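Local coordinates for protein 5'-Methylthioadenosine Nucleosidase (Arabidopsis thaliana, PDB 2H8G) that belongs to the phosphorylase superfamily as a plant nucleosidase and carries adenine in its ligand pocket, at residues Ser27-Val32 and Ile110-Gly115; Ser49-Ser54 and Trp62-Gly67; Asp88-Val93 and Asp200-Ala205; Val137-Arg142 and Arg174-Asp179; Phe159-Leu164 and Pro216-Lys221. One frame throughout, in Å; residues are numbered along the deposited sequence.

Interaction 1 is core; interaction 5 runs from core to a partly exposed rim. They lie on the neighbouring strands 110-119 and 217-226, one in each, where I111 O reaches V218 N and N113 OD1 reaches K221 NZ. Interaction 2 extends the same sheet at an edge strand, 49-50, where exposed residues, side-chain-to-carbonyl bonds and waters join a few apolar contacts. Interactions 3 and 4 meet beside the adenine pocket and at the second subunit, with buried polar pairs T92-D179 and T177-D200. A salt bridge from D200 to K221 ties interaction 3 to interaction 5. Interactions 1 and 4 pair parallel strands, interaction 2 antiparallel ones; interaction 3 joins two helix starts, and interaction 5 sets a loop and helix start against a strand.

Interaction 1. Residues Ser27-Val32 and Ile110-Gly115; sequences SSVVFV and IIINAG
F31 and I112 sit side by side on neighbouring parallel strands in the mixed sheet of the phosphorylase-superfamily alpha/beta fold. I112 CB stands over one face of the F31 ring, offset toward the rim, a CH-pi contact. Farther out, I112 CD1 reaches F31 CZ at 3.5 Å, and A114 CB lies at the ring edge near its plane. CG1 of I112 is beside its own backbone N (chi1 -59°), and the CD1 beyond it also meets V29 CG1 at 3.8 Å. Helix 233-259 packs on this face. On the other face, covered by helix 92-106, V32 CG2 and I111 CG2 meet at 3.9 Å. The backbone ladder runs from V30 N to I110 O, from I112 N to V30 O and from V32 N to I112 O. N113 holds CG anti to its backbone N (chi1 175°). Its OD1 accepts from K221 NZ, while ND2 donates to V32 O over 3.0 Å, from above the carbonyl plane.

Interaction 2. Residues Ser49-Ser54 and Trp62-Gly67; sequences SETTDS and WVLYHG
A short antiparallel beta ladder joins S49 and E50 to H66 and Y65 near the margin of the main sheet. S49 and H66 form the hydrogen-bonded pair, with S49 N giving to H66 O and H66 N to S49 O; E50 and Y65 form the non-hydrogen-bonded pair. H66 adds a side-chain bond: its CG lies between the backbone N and the carbonyl carbon (chi1 71°), and ND1 donates to S49 O at 2.9 Å. This bond is bent, 136° at the hydrogen, and it reaches S49 O from the face of the carbonyl plane opposite to H66 N, so two donors of one residue grip a single oxygen. L64 O is likewise held twice, by T51 N nearly in line with the carbonyl and by T51 OG1 at 2.9 Å, tilted from the plane. T51 CG2 lies obliquely beside the H66 ring. E50 CB lies 3.8 Å from Y65 CD2, and E50 CG, anti to the backbone N (chi1 -170°), lies 3.7 Å from V63 CG1. One water links S49 OG with H66 O; a second donates to T51 O and accepts from L64 N. Beyond the pair, strand 63-69 is bonded on to strand 72-78, Y65 packs on helix 36-45, and L64 touches L106 of helix 92-106.

Interaction 3. Residues Asp88-Val93 and Asp200-Ala205; sequences DSVGTV and DMEGAA. With ADE (adenine), chain C.
E202 reaches across to G91, and the two residues occupy the N-cap positions of helices 203-212 and 92-106, whose starts meet here beside the adenine pocket. The E202 chain bends at chi2 (85°), and OE2 accepts from G91 N at 3.0 Å in a nearly straight bond (172°) through its anti lone pair. V90 CB lies close to the same oxygen. M201 CG rests 3.6 Å from N3 of adenine, while M201 CE reaches V90 CG2 at 4.1 Å, crossing it. T92 CB packs on A205 CB at 3.6 Å. The T92 methyl is close to M201 O, and T92 OG1 is bonded to D179. D200 OD1 takes G203 N at 2.7 Å, an Asx motif, and also pairs with K221 NZ. V90 O is bonded to Y151 of the second subunit. The chemistry is thus divided: one directed bond fixes E202 OE2 against the G91 backbone, while M201 offers adenine packing only, its hydrogen bonds being made by K199 NZ and D225 OD2.

Interaction 4. Residues Val137-Arg142 and Arg174-Asp179; sequences VFHDRR and RLSTGD
V137 and F138 pair in parallel with S176 and T177, through V137 N to L175 O, T177 N to V137 O and H139 N to T177 O, before both segments leave the sheet as loops. The H139 ring lies against segment 174-179, with T177 O over one face toward the rim, 3.4 Å from CD2. H139 CG lies between the backbone N and the carbonyl carbon (chi1 50°), and H139 CE1 comes to 3.5 Å from G178 CA, a close approach at a residue with no side chain. T177 OG1 is bonded to D200. F138 CE1 lies over the centre of the R141 guanidinium, which also makes a cation-pi contact with Y151. V137 CG2 touches R174 CD at 4.2 Å, and R174 NE forms a salt bridge with D135. D140 OD2 accepts from D179 N at 2.8 Å, met from above the carboxylate plane. A water lies between D140 OD1 and D179 OD1, and D179 OD1 also meets T92 OG1. With D140 OD2 only 4.2 Å from D179 OD1, the two carboxylates would probably repel if both were charged; the D179 N-H, and perhaps the water, may ease this.

Interaction 5. Residues Phe159-Leu164 and Pro216-Lys221; sequences FSTPNL and PVVFLK
F159, in the loop before helix 162-168, lies against P216, where strand 217-226 of the mixed phosphorylase-superfamily sheet begins. P216 CB stands over one face of the F159 ring, offset toward the rim; it is 3.5 Å from F159 CD1 and 3.8 Å from the ring centroid, a CH-pi contact. The two side chains lie side by side and point the same way; F159 CG is anti to its backbone N (chi1 -172°). At the backbone, F159 N donates to V217 O at 2.9 Å in an almost straight bond (174°), which fixes where the phenylalanine leaves the backbone. F159 CB is 4.2 Å from V218 CG2, and that same methyl meets T161 CG2 at 3.8 Å, the two side chains crossing. T161 holds the N-cap position of helix 162-168, its side chain making no capping bond; the contact thus lies where the helix start meets the strand. Farther out, L264 and L267 near the chain's end lie against F159, and L267 also touches T161. L132 of strand 130-138 packs on both T161 and V218. V218 is also bonded through its backbone to I111 and N113, and its side chain rests on I110. Between the two segments a single straight backbone bond gives direction, while the CH-pi contact and methyl groups supply diffuse apolar adhesion, with no charged group taking part.

Interaction 1. Residues Ser27-Val32 and Ile110-Gly115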
# COMPACT_ATOMS: atom_id res chain seq x y z
N SER A 27 -3.25 -0.35 -27.73
CA SER A 27 -4.51 -1.06 -27.92
C SER A 27 -5.37 -1.15 -26.66
O SER A 27 -6.58 -1.33 -26.75
CB SER A 27 -4.25 -2.48 -28.44
OG SER A 27 -3.53 -3.25 -27.50
N SER A 28 -4.75 -1.01 -25.49
CA SER A 28 -5.49 -1.09 -24.25
C SER A 28 -5.00 -0.08 -23.22
O SER A 28 -3.80 0.14 -23.07
CB SER A 28 -5.40 -2.50 -23.65
OG SER A 28 -4.08 -2.81 -23.26
N VAL A 29 -5.95 0.53 -22.52
CA VAL A 29 -5.64 1.51 -21.49
C VAL A 29 -6.42 1.17 -20.24
O VAL A 29 -7.59 0.79 -20.31
CB VAL A 29 -6.06 2.93 -21.93
CG1 VAL A 29 -5.73 3.94 -20.83
CG2 VAL A 29 -5.37 3.30 -23.24
N VAL A 30 -5.78 1.30 -19.08
CA VAL A 30 -6.44 1.04 -17.82
C VAL A 30 -6.42 2.32 -16.99
O VAL A 30 -5.36 2.91 -16.79
CB VAL A 30 -5.75 -0.06 -16.98
CG1 VAL A 30 -6.30 -0.06 -15.56
CG2 VAL A 30 -5.97 -1.43 -17.62
N PHE A 31 -7.60 2.75 -16.55
CA PHE A 31 -7.70 3.92 -15.69
C PHE A 31 -7.82 3.38 -14.28
O PHE A 31 -8.64 2.51 -14.02
CB PHE A 31 -8.97 4.74 -15.97
CG PHE A 31 -8.86 5.69 -17.12
CD1 PHE A 31 -8.99 5.24 -18.43
CD2 PHE A 31 -8.65 7.05 -16.90
CE1 PHE A 31 -8.92 6.12 -19.51
CE2 PHE A 31 -8.57 7.95 -17.97
CZ PHE A 31 -8.71 7.48 -19.28
N VAL A 32 -6.99 3.88 -13.37
CA VAL A 32 -7.06 3.48 -11.97
C VAL A 32 -7.67 4.71 -11.31
O VAL A 32 -7.06 5.79 -11.32
CB VAL A 32 -5.68 3.19 -11.37
CG1 VAL A 32 -5.80 2.99 -9.87
CG2 VAL A 32 -5.09 1.95 -12.03
N ILE A 110 -0.71 1.15 -21.20
CA ILE A 110 -0.46 2.33 -20.40
C ILE A 110 -1.53 2.46 -19.32
O ILE A 110 -2.67 2.06 -19.52
CB ILE A 110 -0.45 3.59 -21.30
CG1 ILE A 110 -0.10 4.84 -20.49
CG2 ILE A 110 -1.80 3.74 -21.99
CD1 ILE A 110 0.27 6.04 -21.36
N ILE A 111 -1.14 3.02 -18.18
CA ILE A 111 -2.06 3.22 -17.07
C ILE A 111 -2.28 4.71 -16.86
O ILE A 111 -1.34 5.49 -16.96
CB ILE A 111 -1.48 2.64 -15.76
CG1 ILE A 111 -1.31 1.13 -15.88
CG2 ILE A 111 -2.40 2.98 -14.59
CD1 ILE A 111 -0.44 0.53 -14.80
N ILE A 112 -3.51 5.09 -16.58
CA ILE A 112 -3.81 6.49 -16.31
C ILE A 112 -4.46 6.55 -14.93
O ILE A 112 -5.51 5.97 -14.72
CB ILE A 112 -4.81 7.11 -17.31
CG1 ILE A 112 -4.26 7.02 -18.74
CG2 ILE A 112 -5.09 8.56 -16.93
CD1 ILE A 112 -5.22 7.54 -19.79
N ASN A 113 -3.80 7.23 -13.99
CA ASN A 113 -4.35 7.39 -12.65
C ASN A 113 -5.04 8.75 -12.70
O ASN A 113 -4.39 9.79 -12.76
CB ASN A 113 -3.22 7.41 -11.61
CG ASN A 113 -3.71 7.71 -10.20
OD1 ASN A 113 -3.02 8.34 -9.41
ND2 ASN A 113 -4.92 7.23 -9.88
N ALA A 114 -6.37 8.74 -12.72
CA ALA A 114 -7.13 9.99 -12.78
C ALA A 114 -7.90 10.18 -11.49
O ALA A 114 -8.50 9.25 -10.97
CB ALA A 114 -8.09 9.95 -13.97
N GLY A 115 -7.88 11.41 -10.97
CA GLY A 115 -8.61 11.68 -9.75
C GLY A 115 -8.46 13.11 -9.29
O GLY A 115 -7.75 13.91 -9.92

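Interaction 2. Residues Ser49-Ser54 and Trp62-Gly67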
# COMPACT_ATOMS: atom_id res chain seq x y z
N SER A 49 -19.47 -0.67 -19.52
CA SER A 49 -20.34 -1.56 -18.75
C SER A 49 -19.59 -2.17 -17.57
O SER A 49 -18.43 -2.56 -17.68
CB SER A 49 -20.87 -2.68 -19.65
OG SER A 49 -21.62 -2.15 -20.73
N GLU A 50 -20.28 -2.25 -16.43
CA GLU A 50 -19.69 -2.82 -15.23
C GLU A 50 -19.67 -4.34 -15.33
O GLU A 50 -20.73 -4.98 -15.34
CB GLU A 50 -20.51 -2.41 -14.00
CG GLU A 50 -19.85 -2.75 -12.67
CD GLU A 50 -20.75 -2.46 -11.49
OE1 GLU A 50 -21.33 -1.36 -11.43
OE2 GLU A 50 -20.86 -3.33 -10.60
N THR A 51 -18.48 -4.92 -15.43
CA THR A 51 -18.34 -6.36 -15.53
C THR A 51 -18.91 -7.01 -14.27
O THR A 51 -18.47 -6.71 -13.16
CB THR A 51 -16.87 -6.79 -15.68
OG1 THR A 51 -16.14 -6.38 -14.51
CG2 THR A 51 -16.25 -6.15 -16.91
N THR A 52 -19.88 -7.90 -14.45
CA THR A 52 -20.50 -8.57 -13.32
C THR A 52 -19.93 -9.97 -13.11
O THR A 52 -20.11 -10.58 -12.06
CB THR A 52 -22.03 -8.69 -13.51
OG1 THR A 52 -22.30 -9.39 -14.74
CG2 THR A 52 -22.67 -7.31 -13.57
N ASP A 53 -19.21 -10.47 -14.12
CA ASP A 53 -18.62 -11.80 -14.04
C ASP A 53 -17.32 -11.82 -13.25
O ASP A 53 -16.56 -12.78 -13.32
CB ASP A 53 -18.39 -12.36 -15.44
CG ASP A 53 -17.43 -11.51 -16.25
OD1 ASP A 53 -16.24 -11.42 -15.87
OD2 ASP A 53 -17.86 -10.93 -17.27
N SER A 54 -17.07 -10.75 -12.49
CA SER A 54 -15.86 -10.63 -11.67
C SER A 54 -14.60 -11.06 -12.42
O SER A 54 -14.07 -12.15 -12.20
CB SER A 54 -16.01 -11.47 -10.40
OG SER A 54 -16.26 -12.83 -10.70
N TRP A 62 -13.60 -4.84 -5.65
CA TRP A 62 -13.12 -4.06 -6.78
C TRP A 62 -14.11 -4.03 -7.92
O TRP A 62 -14.74 -5.04 -8.24
CB TRP A 62 -11.77 -4.60 -7.26
CG TRP A 62 -10.73 -4.64 -6.18
CD1 TRP A 62 -10.76 -3.97 -4.99
CD2 TRP A 62 -9.51 -5.39 -6.19
NE1 TRP A 62 -9.63 -4.26 -4.26
CE2 TRP A 62 -8.84 -5.12 -4.98
CE3 TRP A 62 -8.91 -6.25 -7.12
CZ2 TRP A 62 -7.61 -5.69 -4.66
CZ3 TRP A 62 -7.68 -6.82 -6.80
CH2 TRP A 62 -7.04 -6.54 -5.58
N VAL A 63 -14.25 -2.86 -8.54
CA VAL A 63 -15.18 -2.68 -9.65
C VAL A 63 -14.42 -2.45 -10.95
O VAL A 63 -13.52 -1.61 -11.02
CB VAL A 63 -16.10 -1.47 -9.40
CG1 VAL A 63 -17.17 -1.40 -10.48
CG2 VAL A 63 -16.72 -1.55 -8.02
N LEU A 64 -14.77 -3.21 -11.97
CA LEU A 64 -14.13 -3.09 -13.27
C LEU A 64 -15.14 -2.76 -14.36
O LEU A 64 -16.10 -3.50 -14.58
CB LEU A 64 -13.41 -4.40 -13.63
CG LEU A 64 -12.85 -4.52 -15.05
CD1 LEU A 64 -11.84 -3.40 -15.32
CD2 LEU A 64 -12.21 -5.88 -15.23
N TYR A 65 -14.94 -1.63 -15.03
CA TYR A 65 -15.83 -1.22 -16.11
C TYR A 65 -15.05 -1.42 -17.41
O TYR A 65 -13.90 -1.00 -17.51
CB TYR A 65 -16.24 0.25 -15.99
CG TYR A 65 -16.88 0.64 -14.69
CD1 TYR A 65 -16.11 0.99 -13.58
CD2 TYR A 65 -18.27 0.67 -14.56
CE1 TYR A 65 -16.70 1.38 -12.39
CE2 TYR A 65 -18.88 1.06 -13.36
CZ TYR A 65 -18.08 1.41 -12.28
OH TYR A 65 -18.66 1.80 -11.09
N HIS A 66 -15.67 -2.06 -18.39
CA HIS A 66 -15.00 -2.29 -19.66
C HIS A 66 -15.82 -1.73 -20.82
O HIS A 66 -17.04 -1.57 -20.72
CB HIS A 66 -14.74 -3.78 -19.87
CG HIS A 66 -15.98 -4.58 -20.15
ND1 HIS A 66 -17.07 -4.59 -19.31
CD2 HIS A 66 -16.29 -5.42 -21.17
CE1 HIS A 66 -18.00 -5.39 -19.80
NE2 HIS A 66 -17.55 -5.90 -20.93
N GLY A 67 -15.13 -1.42 -21.91
CA GLY A 67 -15.80 -0.88 -23.07
C GLY A 67 -14.82 -0.67 -24.21
O GLY A 67 -13.62 -0.92 -24.06
O HOH W 1 -19.39 -2.00 -22.98
O HOH W 2 -16.67 -5.38 -11.64

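Interaction 3. Residues Asp88-Val93 and Asp200-Ala205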
# COMPACT_ATOMS: atom_id res chain seq x y z
N ASP A 88 -15.71 4.61 -0.32
CA ASP A 88 -14.66 4.24 -1.27
C ASP A 88 -13.40 3.86 -0.52
O ASP A 88 -13.00 4.55 0.42
CB ASP A 88 -14.34 5.40 -2.21
CG ASP A 88 -15.42 5.64 -3.24
OD1 ASP A 88 -15.65 4.75 -4.09
OD2 ASP A 88 -16.03 6.73 -3.19
N SER A 89 -12.76 2.79 -0.97
CA SER A 89 -11.53 2.32 -0.35
C SER A 89 -10.34 3.10 -0.89
O SER A 89 -9.56 2.59 -1.70
CB SER A 89 -11.35 0.82 -0.63
OG SER A 89 -12.44 0.08 -0.10
N VAL A 90 -10.21 4.34 -0.42
CA VAL A 90 -9.14 5.23 -0.84
C VAL A 90 -7.82 4.90 -0.14
O VAL A 90 -7.77 4.05 0.75
CB VAL A 90 -9.51 6.71 -0.54
CG1 VAL A 90 -10.77 7.10 -1.30
CG2 VAL A 90 -9.73 6.91 0.96
N GLY A 91 -6.75 5.57 -0.56
CA GLY A 91 -5.47 5.33 0.07
C GLY A 91 -4.50 4.56 -0.80
O GLY A 91 -4.88 3.95 -1.80
N THR A 92 -3.24 4.55 -0.39
CA THR A 92 -2.18 3.89 -1.15
C THR A 92 -2.26 2.37 -1.21
O THR A 92 -1.94 1.79 -2.24
CB THR A 92 -0.78 4.29 -0.62
OG1 THR A 92 -0.64 3.91 0.75
CG2 THR A 92 -0.57 5.78 -0.76
N VAL A 93 -2.67 1.73 -0.13
CA VAL A 93 -2.73 0.27 -0.17
C VAL A 93 -3.73 -0.27 -1.19
O VAL A 93 -3.35 -1.07 -2.05
CB VAL A 93 -2.97 -0.30 1.24
CG1 VAL A 93 -3.37 -1.76 1.16
CG2 VAL A 93 -1.68 -0.18 2.05
N ASP A 200 -2.18 14.31 -3.08
CA ASP A 200 -3.24 13.31 -3.19
C ASP A 200 -3.00 12.14 -2.24
O ASP A 200 -2.14 12.22 -1.36
CB ASP A 200 -3.38 12.79 -4.62
CG ASP A 200 -2.32 11.78 -4.98
OD1 ASP A 200 -2.56 10.96 -5.90
OD2 ASP A 200 -1.23 11.80 -4.36
N MET A 201 -3.75 11.06 -2.43
CA MET A 201 -3.62 9.91 -1.55
C MET A 201 -3.31 8.58 -2.23
O MET A 201 -3.27 7.56 -1.55
CB MET A 201 -4.91 9.77 -0.72
CG MET A 201 -5.15 10.94 0.22
SD MET A 201 -6.79 10.98 0.96
CE MET A 201 -6.72 9.55 1.98
N GLU A 202 -3.05 8.58 -3.53
CA GLU A 202 -2.76 7.32 -4.23
C GLU A 202 -1.62 7.34 -5.26
O GLU A 202 -0.97 6.32 -5.47
CB GLU A 202 -4.00 6.82 -4.98
CG GLU A 202 -5.21 6.45 -4.13
CD GLU A 202 -6.10 7.64 -3.80
OE1 GLU A 202 -6.18 8.58 -4.63
OE2 GLU A 202 -6.74 7.61 -2.72
N GLY A 203 -1.42 8.48 -5.91
CA GLY A 203 -0.43 8.59 -6.97
C GLY A 203 0.91 7.87 -6.89
O GLY A 203 1.24 7.05 -7.75
N ALA A 204 1.68 8.16 -5.85
CA ALA A 204 3.00 7.55 -5.72
C ALA A 204 2.97 6.03 -5.60
O ALA A 204 3.94 5.37 -5.97
CB ALA A 204 3.73 8.16 -4.53
N ALA A 205 1.87 5.49 -5.08
CA ALA A 205 1.74 4.05 -4.92
C ALA A 205 1.43 3.42 -6.27
O ALA A 205 1.93 2.34 -6.60
CB ALA A 205 0.64 3.72 -3.91
N9 ADE C . -7.85 14.91 -2.52
C8 ADE C . -8.47 16.10 -2.69
N7 ADE C . -7.93 17.11 -1.97
C5 ADE C . -6.90 16.51 -1.29
C6 ADE C . -5.92 16.98 -0.35
N6 ADE C . -5.88 18.25 0.03
N1 ADE C . -4.99 16.05 0.16
C2 ADE C . -5.04 14.74 -0.25
N3 ADE C . -5.95 14.20 -1.15
C4 ADE C . -6.84 15.15 -1.62

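Interaction 4. Residues Val137-Arg142 and Arg174-Asp179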
# COMPACT_ATOMS: atom_id res chain seq x y z
N VAL A 137 6.11 11.76 -5.60
CA VAL A 137 6.83 11.38 -4.39
C VAL A 137 5.83 11.14 -3.26
O VAL A 137 4.65 11.46 -3.40
CB VAL A 137 7.78 12.52 -3.91
CG1 VAL A 137 8.85 12.78 -4.95
CG2 VAL A 137 6.98 13.79 -3.65
N PHE A 138 6.31 10.55 -2.17
CA PHE A 138 5.50 10.34 -0.96
C PHE A 138 5.99 11.37 0.05
O PHE A 138 7.19 11.66 0.10
CB PHE A 138 5.76 8.98 -0.29
CG PHE A 138 5.20 7.79 -1.03
CD1 PHE A 138 5.98 7.09 -1.93
CD2 PHE A 138 3.91 7.33 -0.76
CE1 PHE A 138 5.50 5.94 -2.56
CE2 PHE A 138 3.42 6.19 -1.38
CZ PHE A 138 4.22 5.49 -2.28
N HIS A 139 5.09 11.91 0.87
CA HIS A 139 5.51 12.85 1.90
C HIS A 139 5.31 12.29 3.31
O HIS A 139 5.69 12.94 4.29
CB HIS A 139 4.78 14.20 1.78
CG HIS A 139 3.29 14.10 1.67
ND1 HIS A 139 2.47 13.84 2.75
CD2 HIS A 139 2.48 14.23 0.60
CE1 HIS A 139 1.21 13.82 2.34
NE2 HIS A 139 1.19 14.05 1.04
N ASP A 140 4.73 11.10 3.43
CA ASP A 140 4.49 10.52 4.74
C ASP A 140 5.17 9.18 5.04
O ASP A 140 4.72 8.42 5.90
CB ASP A 140 2.98 10.39 4.98
CG ASP A 140 2.32 9.34 4.10
OD1 ASP A 140 2.93 8.93 3.08
OD2 ASP A 140 1.18 8.94 4.42
N ARG A 141 6.25 8.88 4.32
CA ARG A 141 6.99 7.65 4.59
C ARG A 141 8.37 8.14 5.02
O ARG A 141 9.33 8.12 4.24
CB ARG A 141 7.09 6.77 3.34
CG ARG A 141 5.74 6.53 2.67
CD ARG A 141 5.76 5.27 1.81
NE ARG A 141 6.85 5.26 0.86
CZ ARG A 141 7.11 4.25 0.04
NH1 ARG A 141 6.33 3.17 0.08
NH2 ARG A 141 8.14 4.29 -0.79
N ARG A 142 8.44 8.60 6.26
CA ARG A 142 9.67 9.15 6.82
C ARG A 142 10.56 8.12 7.50
O ARG A 142 10.20 7.57 8.53
CB ARG A 142 9.34 10.26 7.82
CG ARG A 142 8.34 11.31 7.32
CD ARG A 142 8.03 12.33 8.41
NE ARG A 142 7.63 11.65 9.65
CZ ARG A 142 6.39 11.32 9.97
NH1 ARG A 142 5.38 11.62 9.17
NH2 ARG A 142 6.16 10.64 11.09
N ARG A 174 4.66 18.56 -9.87
CA ARG A 174 4.99 17.37 -9.10
C ARG A 174 3.84 17.06 -8.15
O ARG A 174 3.19 17.97 -7.63
CB ARG A 174 6.28 17.59 -8.30
CG ARG A 174 6.53 16.55 -7.21
CD ARG A 174 7.90 16.72 -6.57
NE ARG A 174 8.97 16.42 -7.52
CZ ARG A 174 10.26 16.51 -7.24
NH1 ARG A 174 10.66 16.89 -6.03
NH2 ARG A 174 11.16 16.20 -8.16
N LEU A 175 3.59 15.77 -7.95
CA LEU A 175 2.53 15.29 -7.07
C LEU A 175 3.14 14.66 -5.82
O LEU A 175 4.11 13.91 -5.91
CB LEU A 175 1.70 14.22 -7.81
CG LEU A 175 0.65 13.45 -6.99
CD1 LEU A 175 -0.39 14.42 -6.46
CD2 LEU A 175 0.00 12.38 -7.86
N SER A 176 2.58 14.96 -4.66
CA SER A 176 3.06 14.40 -3.40
C SER A 176 1.91 13.62 -2.78
O SER A 176 0.81 14.17 -2.56
CB SER A 176 3.55 15.51 -2.46
OG SER A 176 4.22 14.95 -1.35
N THR A 177 2.16 12.35 -2.51
CA THR A 177 1.18 11.41 -1.98
C THR A 177 1.35 11.06 -0.51
O THR A 177 2.47 10.93 -0.02
CB THR A 177 1.27 10.08 -2.78
OG1 THR A 177 0.96 10.35 -4.16
CG2 THR A 177 0.32 9.03 -2.22
N GLY A 178 0.23 10.90 0.17
CA GLY A 178 0.23 10.52 1.57
C GLY A 178 -1.13 9.93 1.88
O GLY A 178 -2.10 10.23 1.19
N ASP A 179 -1.23 9.10 2.91
CA ASP A 179 -2.52 8.51 3.24
C ASP A 179 -3.46 9.33 4.10
O ASP A 179 -4.48 8.82 4.56
CB ASP A 179 -2.32 7.14 3.87
CG ASP A 179 -2.03 6.08 2.85
OD1 ASP A 179 -0.84 5.77 2.63
OD2 ASP A 179 -3.00 5.58 2.24
O HOH W 3 1.67 6.83 1.84

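Interaction 5. Residues Phe159-Leu164 and Pro216-Lys221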
# COMPACT_ATOMS: atom_id res chain seq x y z
N PHE A 159 5.33 8.86 -17.19
CA PHE A 159 5.71 8.60 -18.57
C PHE A 159 5.67 9.92 -19.34
O PHE A 159 4.74 10.70 -19.18
CB PHE A 159 4.75 7.60 -19.20
CG PHE A 159 5.17 7.12 -20.56
CD1 PHE A 159 6.25 6.26 -20.69
CD2 PHE A 159 4.48 7.52 -21.69
CE1 PHE A 159 6.65 5.80 -21.95
CE2 PHE A 159 4.86 7.07 -22.95
CZ PHE A 159 5.95 6.21 -23.08
N SER A 160 6.69 10.16 -20.16
CA SER A 160 6.77 11.39 -20.94
C SER A 160 5.74 11.44 -22.07
O SER A 160 5.70 10.56 -22.92
CB SER A 160 8.18 11.55 -21.51
OG SER A 160 8.33 12.80 -22.16
N THR A 161 4.91 12.48 -22.07
CA THR A 161 3.89 12.66 -23.10
C THR A 161 3.94 14.10 -23.61
O THR A 161 2.98 14.86 -23.47
CB THR A 161 2.48 12.36 -22.55
OG1 THR A 161 2.19 13.24 -21.45
CG2 THR A 161 2.38 10.92 -22.07
N PRO A 162 5.07 14.48 -24.23
CA PRO A 162 5.26 15.83 -24.77
C PRO A 162 4.21 16.30 -25.77
O PRO A 162 3.75 17.44 -25.71
CB PRO A 162 6.66 15.76 -25.37
CG PRO A 162 6.75 14.34 -25.83
CD PRO A 162 6.17 13.60 -24.64
N ASN A 163 3.83 15.42 -26.70
CA ASN A 163 2.83 15.79 -27.70
C ASN A 163 1.45 15.99 -27.09
O ASN A 163 0.70 16.88 -27.51
CB ASN A 163 2.76 14.74 -28.81
CG ASN A 163 4.04 14.68 -29.63
OD1 ASN A 163 4.61 15.71 -29.98
ND2 ASN A 163 4.48 13.47 -29.94
N LEU A 164 1.11 15.17 -26.10
CA LEU A 164 -0.18 15.28 -25.43
C LEU A 164 -0.26 16.64 -24.76
O LEU A 164 -1.27 17.34 -24.86
CB LEU A 164 -0.33 14.17 -24.39
CG LEU A 164 -1.61 14.11 -23.54
CD1 LEU A 164 -1.70 12.75 -22.87
CD2 LEU A 164 -1.62 15.21 -22.50
N PRO A 216 4.03 1.93 -18.47
CA PRO A 216 4.02 3.39 -18.48
C PRO A 216 2.80 3.91 -17.71
O PRO A 216 1.71 3.36 -17.82
CB PRO A 216 3.93 3.74 -19.96
CG PRO A 216 4.62 2.58 -20.62
CD PRO A 216 4.11 1.39 -19.84
N VAL A 217 2.99 4.98 -16.94
CA VAL A 217 1.86 5.54 -16.20
C VAL A 217 1.80 7.06 -16.32
O VAL A 217 2.82 7.76 -16.26
CB VAL A 217 1.90 5.13 -14.71
CG1 VAL A 217 3.17 5.63 -14.06
CG2 VAL A 217 0.68 5.68 -13.98
N VAL A 218 0.59 7.56 -16.52
CA VAL A 218 0.33 8.99 -16.64
C VAL A 218 -0.70 9.36 -15.57
O VAL A 218 -1.48 8.51 -15.14
CB VAL A 218 -0.23 9.34 -18.04
CG1 VAL A 218 -0.73 10.78 -18.09
CG2 VAL A 218 0.86 9.13 -19.09
N PHE A 219 -0.68 10.61 -15.13
CA PHE A 219 -1.61 11.07 -14.10
C PHE A 219 -2.40 12.29 -14.52
O PHE A 219 -1.86 13.23 -15.09
CB PHE A 219 -0.87 11.43 -12.81
CG PHE A 219 0.04 10.35 -12.29
CD1 PHE A 219 1.29 10.15 -12.86
CD2 PHE A 219 -0.36 9.52 -11.25
CE1 PHE A 219 2.14 9.14 -12.40
CE2 PHE A 219 0.47 8.51 -10.78
CZ PHE A 219 1.72 8.32 -11.35
N LEU A 220 -3.70 12.26 -14.25
CA LEU A 220 -4.57 13.40 -14.52
C LEU A 220 -5.12 13.72 -13.14
O LEU A 220 -5.86 12.92 -12.55
CB LEU A 220 -5.70 13.02 -15.47
CG LEU A 220 -5.25 12.60 -16.87
CD1 LEU A 220 -6.46 12.19 -17.69
CD2 LEU A 220 -4.51 13.75 -17.55
N LYS A 221 -4.72 14.86 -12.60
CA LYS A 221 -5.15 15.25 -11.26
C LYS A 221 -5.88 16.58 -11.28
O LYS A 221 -5.31 17.61 -11.64
CB LYS A 221 -3.92 15.31 -10.34
CG LYS A 221 -3.24 13.94 -10.15
CD LYS A 221 -4.04 13.03 -9.23
CE LYS A 221 -3.56 11.57 -9.32
NZ LYS A 221 -4.15 10.72 -8.25